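Local coordinates for p800 reaction center core protein (PDB 5V8K) that forms the homodimeric core of a heliobacterial photosynthetic reaction center, holding bacteriochlorophyll g pigments and a [4Fe-4S] cluster for light-driven electron transfer, at residues Val36-Pro48 with Ala74-Leu87. Sequence-based numbering, arbitrary orientation.
Sequences VSFILVHHLSWDP and ALSPDALFVARMHL. With GBF (Bacteriochlorophyll g), chain H.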
loop_
_atom_site.group_PDB
_atom_site.type_symbol
_atom_site.label_atom_id
_atom_site.label_comp_id
_atom_site.label_asym_id
_atom_site.label_seq_id
_atom_site.Cartn_x
_atom_site.Cartn_y
_atom_site.Cartn_z
ATOM N N VAL A 36 -0.056 -16.182 30.986
ATOM C CA VAL A 36 1.072 -16.034 31.901
ATOM C C VAL A 36 1.853 -17.340 32.007
ATOM O O VAL A 36 3.085 -17.341 31.960
ATOM C CB VAL A 36 0.582 -15.559 33.283
ATOM C CG1 VAL A 36 1.693 -15.558 34.283
ATOM C CG2 VAL A 36 0.076 -14.153 33.180
ATOM N N SER A 37 1.151 -18.472 32.169
ATOM C CA SER A 37 1.848 -19.747 32.324
ATOM C C SER A 37 2.558 -20.140 31.038
ATOM O O SER A 37 3.694 -20.620 31.083
ATOM C CB SER A 37 0.888 -20.861 32.758
ATOM O OG SER A 37 0.145 -21.387 31.666
ATOM N N PHE A 38 1.929 -19.888 29.879
ATOM C CA PHE A 38 2.539 -20.260 28.608
ATOM C C PHE A 38 3.821 -19.463 28.360
ATOM O O PHE A 38 4.870 -20.027 28.013
ATOM C CB PHE A 38 1.540 -20.041 27.471
ATOM C CG PHE A 38 2.131 -20.201 26.105
ATOM C CD1 PHE A 38 2.391 -21.451 25.606
ATOM C CD2 PHE A 38 2.435 -19.107 25.334
ATOM C CE1 PHE A 38 2.923 -21.618 24.369
ATOM C CE2 PHE A 38 2.988 -19.269 24.066
ATOM C CZ PHE A 38 3.237 -20.530 23.595
ATOM N N ILE A 39 3.758 -18.142 28.568
ATOM C CA ILE A 39 4.818 -17.257 28.099
ATOM C C ILE A 39 6.027 -17.234 29.028
ATOM O O ILE A 39 7.102 -16.791 28.612
ATOM C CB ILE A 39 4.213 -15.850 27.842
ATOM C CG1 ILE A 39 5.111 -15.056 26.939
ATOM C CG2 ILE A 39 3.967 -15.042 29.117
ATOM C CD1 ILE A 39 5.266 -15.673 25.498
ATOM N N LEU A 40 5.912 -17.737 30.260
ATOM C CA LEU A 40 7.094 -17.956 31.101
ATOM C C LEU A 40 7.890 -19.202 30.718
ATOM O O LEU A 40 9.033 -19.354 31.173
ATOM C CB LEU A 40 6.692 -18.047 32.594
ATOM C CG LEU A 40 6.122 -16.726 33.167
ATOM C CD1 LEU A 40 5.637 -16.918 34.593
ATOM C CD2 LEU A 40 7.150 -15.610 33.116
ATOM N N VAL A 41 7.344 -20.067 29.870
ATOM C CA VAL A 41 7.917 -21.377 29.589
ATOM C C VAL A 41 8.292 -21.538 28.122
ATOM O O VAL A 41 9.332 -22.117 27.810
ATOM C CB VAL A 41 6.946 -22.498 30.020
ATOM C CG1 VAL A 41 7.443 -23.867 29.554
ATOM C CG2 VAL A 41 6.810 -22.498 31.525
ATOM N N HIS A 42 7.442 -21.079 27.209
ATOM C CA HIS A 42 7.631 -21.251 25.779
ATOM C C HIS A 42 7.889 -19.895 25.116
ATOM O O HIS A 42 7.629 -18.842 25.691
ATOM C CB HIS A 42 6.400 -21.913 25.162
ATOM C CG HIS A 42 6.124 -23.266 25.697
ATOM N ND1 HIS A 42 6.865 -24.369 25.338
ATOM C CD2 HIS A 42 5.199 -23.701 26.577
ATOM C CE1 HIS A 42 6.409 -25.428 25.977
ATOM N NE2 HIS A 42 5.407 -25.048 26.742
ATOM N N HIS A 43 8.418 -19.931 23.901
ATOM C CA HIS A 43 8.716 -18.705 23.154
ATOM C C HIS A 43 9.675 -17.792 23.914
ATOM O O HIS A 43 9.468 -16.580 23.984
ATOM C CB HIS A 43 7.433 -17.928 22.828
ATOM C CG HIS A 43 6.512 -18.641 21.904
ATOM N ND1 HIS A 43 5.540 -17.990 21.185
ATOM C CD2 HIS A 43 6.398 -19.955 21.591
ATOM C CE1 HIS A 43 4.883 -18.859 20.443
ATOM N NE2 HIS A 43 5.370 -20.061 20.691
ATOM N N LEU A 44 10.702 -18.375 24.524
ATOM C CA LEU A 44 11.752 -17.605 25.171
ATOM C C LEU A 44 12.884 -17.290 24.197
ATOM O O LEU A 44 13.312 -16.139 24.074
ATOM C CB LEU A 44 12.283 -18.385 26.370
ATOM C CG LEU A 44 11.252 -18.897 27.373
ATOM C CD1 LEU A 44 11.921 -19.414 28.669
ATOM C CD2 LEU A 44 10.299 -17.799 27.688
ATOM N N SER A 45 13.378 -18.332 23.536
ATOM C CA SER A 45 14.468 -18.302 22.562
ATOM C C SER A 45 14.643 -19.731 22.041
ATOM O O SER A 45 13.940 -20.656 22.480
ATOM C CB SER A 45 15.762 -17.758 23.170
ATOM O OG SER A 45 16.209 -18.563 24.238
ATOM N N TRP A 46 15.530 -19.931 21.074
ATOM C CA TRP A 46 15.787 -21.285 20.595
ATOM C C TRP A 46 16.512 -22.115 21.647
ATOM O O TRP A 46 16.350 -23.333 21.684
ATOM C CB TRP A 46 16.629 -21.268 19.308
ATOM C CG TRP A 46 15.993 -20.596 18.140
ATOM C CD1 TRP A 46 16.472 -19.517 17.462
ATOM C CD2 TRP A 46 14.777 -20.970 17.499
ATOM N NE1 TRP A 46 15.592 -19.155 16.437
ATOM C CE2 TRP A 46 14.553 -20.043 16.438
ATOM C CE3 TRP A 46 13.843 -21.996 17.714
ATOM C CZ2 TRP A 46 13.448 -20.114 15.611
ATOM C CZ3 TRP A 46 12.748 -22.068 16.884
ATOM C CH2 TRP A 46 12.548 -21.107 15.845
ATOM N N ASP A 47 17.341 -21.487 22.478
ATOM C CA ASP A 47 18.133 -22.215 23.471
ATOM C C ASP A 47 18.304 -21.352 24.696
ATOM O O ASP A 47 19.310 -20.641 24.843
ATOM C CB ASP A 47 19.500 -22.594 22.932
ATOM C CG ASP A 47 20.363 -23.316 23.987
ATOM O OD1 ASP A 47 19.822 -23.962 24.935
ATOM O OD2 ASP A 47 21.593 -23.183 23.876
ATOM N N PRO A 48 17.342 -21.392 25.614
ATOM C CA PRO A 48 17.374 -20.453 26.736
ATOM C C PRO A 48 18.590 -20.582 27.645
ATOM O O PRO A 48 19.013 -19.557 28.197
ATOM C CB PRO A 48 16.066 -20.759 27.474
ATOM C CG PRO A 48 15.168 -21.444 26.452
ATOM C CD PRO A 48 16.102 -22.184 25.564
ATOM N N ALA A 74 15.975 -17.395 32.636
ATOM C CA ALA A 74 15.070 -18.201 31.842
ATOM C C ALA A 74 14.851 -19.559 32.486
ATOM O O ALA A 74 15.806 -20.246 32.879
ATOM C CB ALA A 74 15.619 -18.391 30.440
ATOM N N LEU A 75 13.580 -19.922 32.632
ATOM C CA LEU A 75 13.169 -21.225 33.135
ATOM C C LEU A 75 13.716 -21.497 34.536
ATOM O O LEU A 75 13.976 -22.642 34.892
ATOM C CB LEU A 75 13.586 -22.342 32.161
ATOM C CG LEU A 75 13.014 -22.219 30.735
ATOM C CD1 LEU A 75 13.561 -23.350 29.865
ATOM C CD2 LEU A 75 11.485 -22.270 30.741
ATOM N N SER A 76 13.888 -20.457 35.361
ATOM C CA SER A 76 14.375 -20.671 36.724
ATOM C C SER A 76 13.336 -21.397 37.560
ATOM O O SER A 76 12.163 -21.477 37.180
ATOM C CB SER A 76 14.698 -19.350 37.403
ATOM O OG SER A 76 13.475 -18.665 37.733
ATOM N N PRO A 77 13.738 -21.931 38.724
ATOM C CA PRO A 77 12.732 -22.531 39.610
ATOM C C PRO A 77 11.627 -21.554 39.989
ATOM O O PRO A 77 10.464 -21.954 40.048
ATOM C CB PRO A 77 13.560 -23.013 40.815
ATOM C CG PRO A 77 14.960 -23.279 40.249
ATOM C CD PRO A 77 15.122 -22.191 39.178
ATOM N N ASP A 78 11.934 -20.272 40.198
ATOM C CA ASP A 78 10.880 -19.302 40.480
ATOM C C ASP A 78 9.925 -19.163 39.291
ATOM O O ASP A 78 8.700 -19.188 39.455
ATOM C CB ASP A 78 11.498 -17.938 40.799
ATOM C CG ASP A 78 12.122 -17.864 42.167
ATOM O OD1 ASP A 78 11.791 -18.681 43.057
ATOM O OD2 ASP A 78 12.927 -16.931 42.357
ATOM N N ALA A 79 10.485 -18.993 38.086
ATOM C CA ALA A 79 9.664 -18.821 36.893
ATOM C C ALA A 79 8.751 -20.023 36.678
ATOM O O ALA A 79 7.561 -19.864 36.372
ATOM C CB ALA A 79 10.559 -18.600 35.665
ATOM N N LEU A 80 9.291 -21.235 36.850
ATOM C CA LEU A 80 8.487 -22.441 36.657
ATOM C C LEU A 80 7.414 -22.562 37.730
ATOM O O LEU A 80 6.275 -22.911 37.432
ATOM C CB LEU A 80 9.378 -23.685 36.636
ATOM C CG LEU A 80 10.348 -23.818 35.461
ATOM C CD1 LEU A 80 11.152 -25.090 35.632
ATOM C CD2 LEU A 80 9.619 -23.871 34.161
ATOM N N PHE A 81 7.743 -22.277 38.982
ATOM C CA PHE A 81 6.705 -22.337 39.998
ATOM C C PHE A 81 5.585 -21.356 39.682
ATOM O O PHE A 81 4.404 -21.694 39.778
ATOM C CB PHE A 81 7.284 -22.053 41.383
ATOM C CG PHE A 81 6.239 -21.931 42.474
ATOM C CD1 PHE A 81 5.654 -23.060 43.042
ATOM C CD2 PHE A 81 5.865 -20.687 42.942
ATOM C CE1 PHE A 81 4.706 -22.944 44.066
ATOM C CE2 PHE A 81 4.914 -20.560 43.952
ATOM C CZ PHE A 81 4.341 -21.692 44.512
ATOM N N VAL A 82 5.934 -20.134 39.292
ATOM C CA VAL A 82 4.904 -19.165 38.916
ATOM C C VAL A 82 4.107 -19.674 37.721
ATOM O O VAL A 82 2.871 -19.584 37.691
ATOM C CB VAL A 82 5.536 -17.792 38.639
ATOM C CG1 VAL A 82 4.482 -16.803 38.087
ATOM C CG2 VAL A 82 6.138 -17.217 39.905
ATOM N N ALA A 83 4.786 -20.210 36.713
ATOM C CA ALA A 83 4.068 -20.618 35.512
ATOM C C ALA A 83 3.123 -21.778 35.800
ATOM O O ALA A 83 1.996 -21.800 35.297
ATOM C CB ALA A 83 5.056 -20.988 34.414
ATOM N N ARG A 84 3.553 -22.736 36.630
ATOM C CA ARG A 84 2.749 -23.923 36.904
ATOM C C ARG A 84 1.564 -23.608 37.797
ATOM O O ARG A 84 0.496 -24.203 37.644
ATOM C CB ARG A 84 3.617 -24.992 37.546
ATOM C CG ARG A 84 4.592 -25.601 36.601
ATOM C CD ARG A 84 5.686 -26.379 37.356
ATOM N NE ARG A 84 6.665 -26.799 36.374
ATOM C CZ ARG A 84 7.811 -27.393 36.650
ATOM N NH1 ARG A 84 8.136 -27.633 37.899
ATOM N NH2 ARG A 84 8.627 -27.721 35.665
ATOM N N MET A 85 1.723 -22.687 38.737
ATOM C CA MET A 85 0.573 -22.288 39.535
ATOM C C MET A 85 -0.461 -21.538 38.704
ATOM O O MET A 85 -1.660 -21.669 38.952
ATOM C CB MET A 85 1.029 -21.446 40.725
ATOM C CG MET A 85 1.971 -22.190 41.674
ATOM S SD MET A 85 1.067 -23.192 42.837
ATOM C CE MET A 85 0.533 -24.606 41.922
ATOM N N HIS A 86 -0.028 -20.730 37.736
ATOM C CA HIS A 86 -1.005 -20.039 36.900
ATOM C C HIS A 86 -1.704 -20.989 35.952
ATOM O O HIS A 86 -2.863 -20.747 35.587
ATOM C CB HIS A 86 -0.349 -18.907 36.114
ATOM C CG HIS A 86 -0.081 -17.725 36.961
ATOM N ND1 HIS A 86 1.015 -17.637 37.794
ATOM C CD2 HIS A 86 -0.821 -16.625 37.190
ATOM C CE1 HIS A 86 0.963 -16.497 38.453
ATOM N NE2 HIS A 86 -0.139 -15.868 38.105
ATOM N N LEU A 87 -1.011 -22.045 35.525
ATOM C CA LEU A 87 -1.648 -23.075 34.720
ATOM C C LEU A 87 -2.711 -23.801 35.532
ATOM O O LEU A 87 -3.825 -24.031 35.050
ATOM C CB LEU A 87 -0.614 -24.067 34.200
ATOM C CG LEU A 87 -1.197 -25.188 33.341
ATOM C CD1 LEU A 87 -1.827 -24.663 32.070
ATOM C CD2 LEU A 87 -0.116 -26.150 32.983
HETATM MG MG GBF H . 3.982 -26.809 27.732
HETATM C CHA GBF H . 6.153 -27.445 30.409
HETATM C CHB GBF H . 5.514 -29.190 26.035
HETATM C CHC GBF H . 1.273 -26.619 25.616
HETATM C CHD GBF H . 2.351 -24.439 29.873
HETATM N NA GBF H . 5.520 -28.025 28.108
HETATM C C1A GBF H . 6.342 -28.205 29.143
HETATM C C2A GBF H . 7.388 -29.287 29.108
HETATM C C3A GBF H . 7.361 -29.521 27.603
HETATM C C4A GBF H . 6.055 -28.872 27.225
HETATM C CMA GBF H . 8.527 -28.858 26.897
HETATM C CAA GBF H . 7.103 -30.574 29.921
HETATM C CBA GBF H . 5.754 -31.193 29.581
HETATM C CGA GBF H . 5.516 -32.410 30.443
HETATM O O1A GBF H . 6.427 -32.877 31.116
HETATM O O2A GBF H . 4.274 -33.166 30.305
HETATM N NB GBF H . 3.455 -27.802 26.057
HETATM C C1B GBF H . 4.220 -28.723 25.454
HETATM C C2B GBF H . 3.555 -29.132 24.305
HETATM C C3B GBF H . 2.374 -28.400 24.226
HETATM C C4B GBF H . 2.360 -27.574 25.337
HETATM C CMB GBF H . 4.066 -30.170 23.344
HETATM C CAB GBF H . 1.313 -28.461 23.187
HETATM C CBB GBF H . 1.210 -29.324 22.199
HETATM N NC GBF H . 2.246 -25.746 27.751
HETATM C C1C GBF H . 1.275 -25.774 26.827
HETATM C C2C GBF H . 0.021 -24.970 26.858
HETATM C C3C GBF H . 0.495 -24.385 28.131
HETATM C C4C GBF H . 1.735 -24.833 28.600
HETATM C CMC GBF H . -0.091 -24.050 25.661
HETATM C CAC GBF H . -0.308 -23.390 28.893
HETATM C CBC GBF H . -1.640 -22.901 28.374
HETATM N ND GBF H . 4.099 -26.068 29.600
HETATM C C1D GBF H . 3.510 -25.191 30.400
HETATM C C2D GBF H . 4.037 -24.959 31.911
HETATM C C3D GBF H . 5.016 -25.910 31.696
HETATM C C4D GBF H . 5.085 -26.550 30.439
HETATM C CMD GBF H . 3.701 -24.123 33.105
HETATM C CAD GBF H . 6.171 -26.378 32.484
HETATM O OBD GBF H . 6.507 -26.259 33.713
HETATM C CBD GBF H . 6.882 -27.428 31.702
HETATM C CGD GBF H . 8.368 -27.151 31.691
HETATM O O1D GBF H . 8.993 -26.576 30.811
HETATM O O2D GBF H . 9.119 -27.592 32.829
HETATM C CED GBF H . 10.430 -28.126 32.606
#
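With chi1 of Val36 at 173°, CG1 swings anti to its own N and lands over a face of the His86 ring, 4.0 Å from the centroid, a CH-pi contact. An in-plane bond from His86 ND1 to Val82 O (2.7 Å) fixes that ring's rotation; its NE2 ligates the magnesium of another bacteriochlorophyll g. Close helix approach at Ser37 and Ala83, whose CA atoms lie 4.0 Å apart, lets Val41 CG2 meet Ala83 CB at 3.7 Å and Leu40 CD1 reach Val82 CG1. Further down, Leu44 CD1 packs on Leu75 CD2 (3.6 Å). No hydrogen bond joins the segments directly; the pigment bridges them. His42 NE2 ligates its magnesium at 2.5 Å, and Arg84, extended from CG to NE, donates from NE to the pigment's OBD (2.7 Å, 166°) and from NH2 to its O2D. An alanine in place of His42 would probably leave the magnesium without this axial ligand. The loop after helix 18-39 thus supplies the metal ligand and helix 77-97 the hydrogen bonds to one bacteriochlorophyll g, a histidine-ligated site, probably for an antenna pigment, as in PsaA/PsaB relatives.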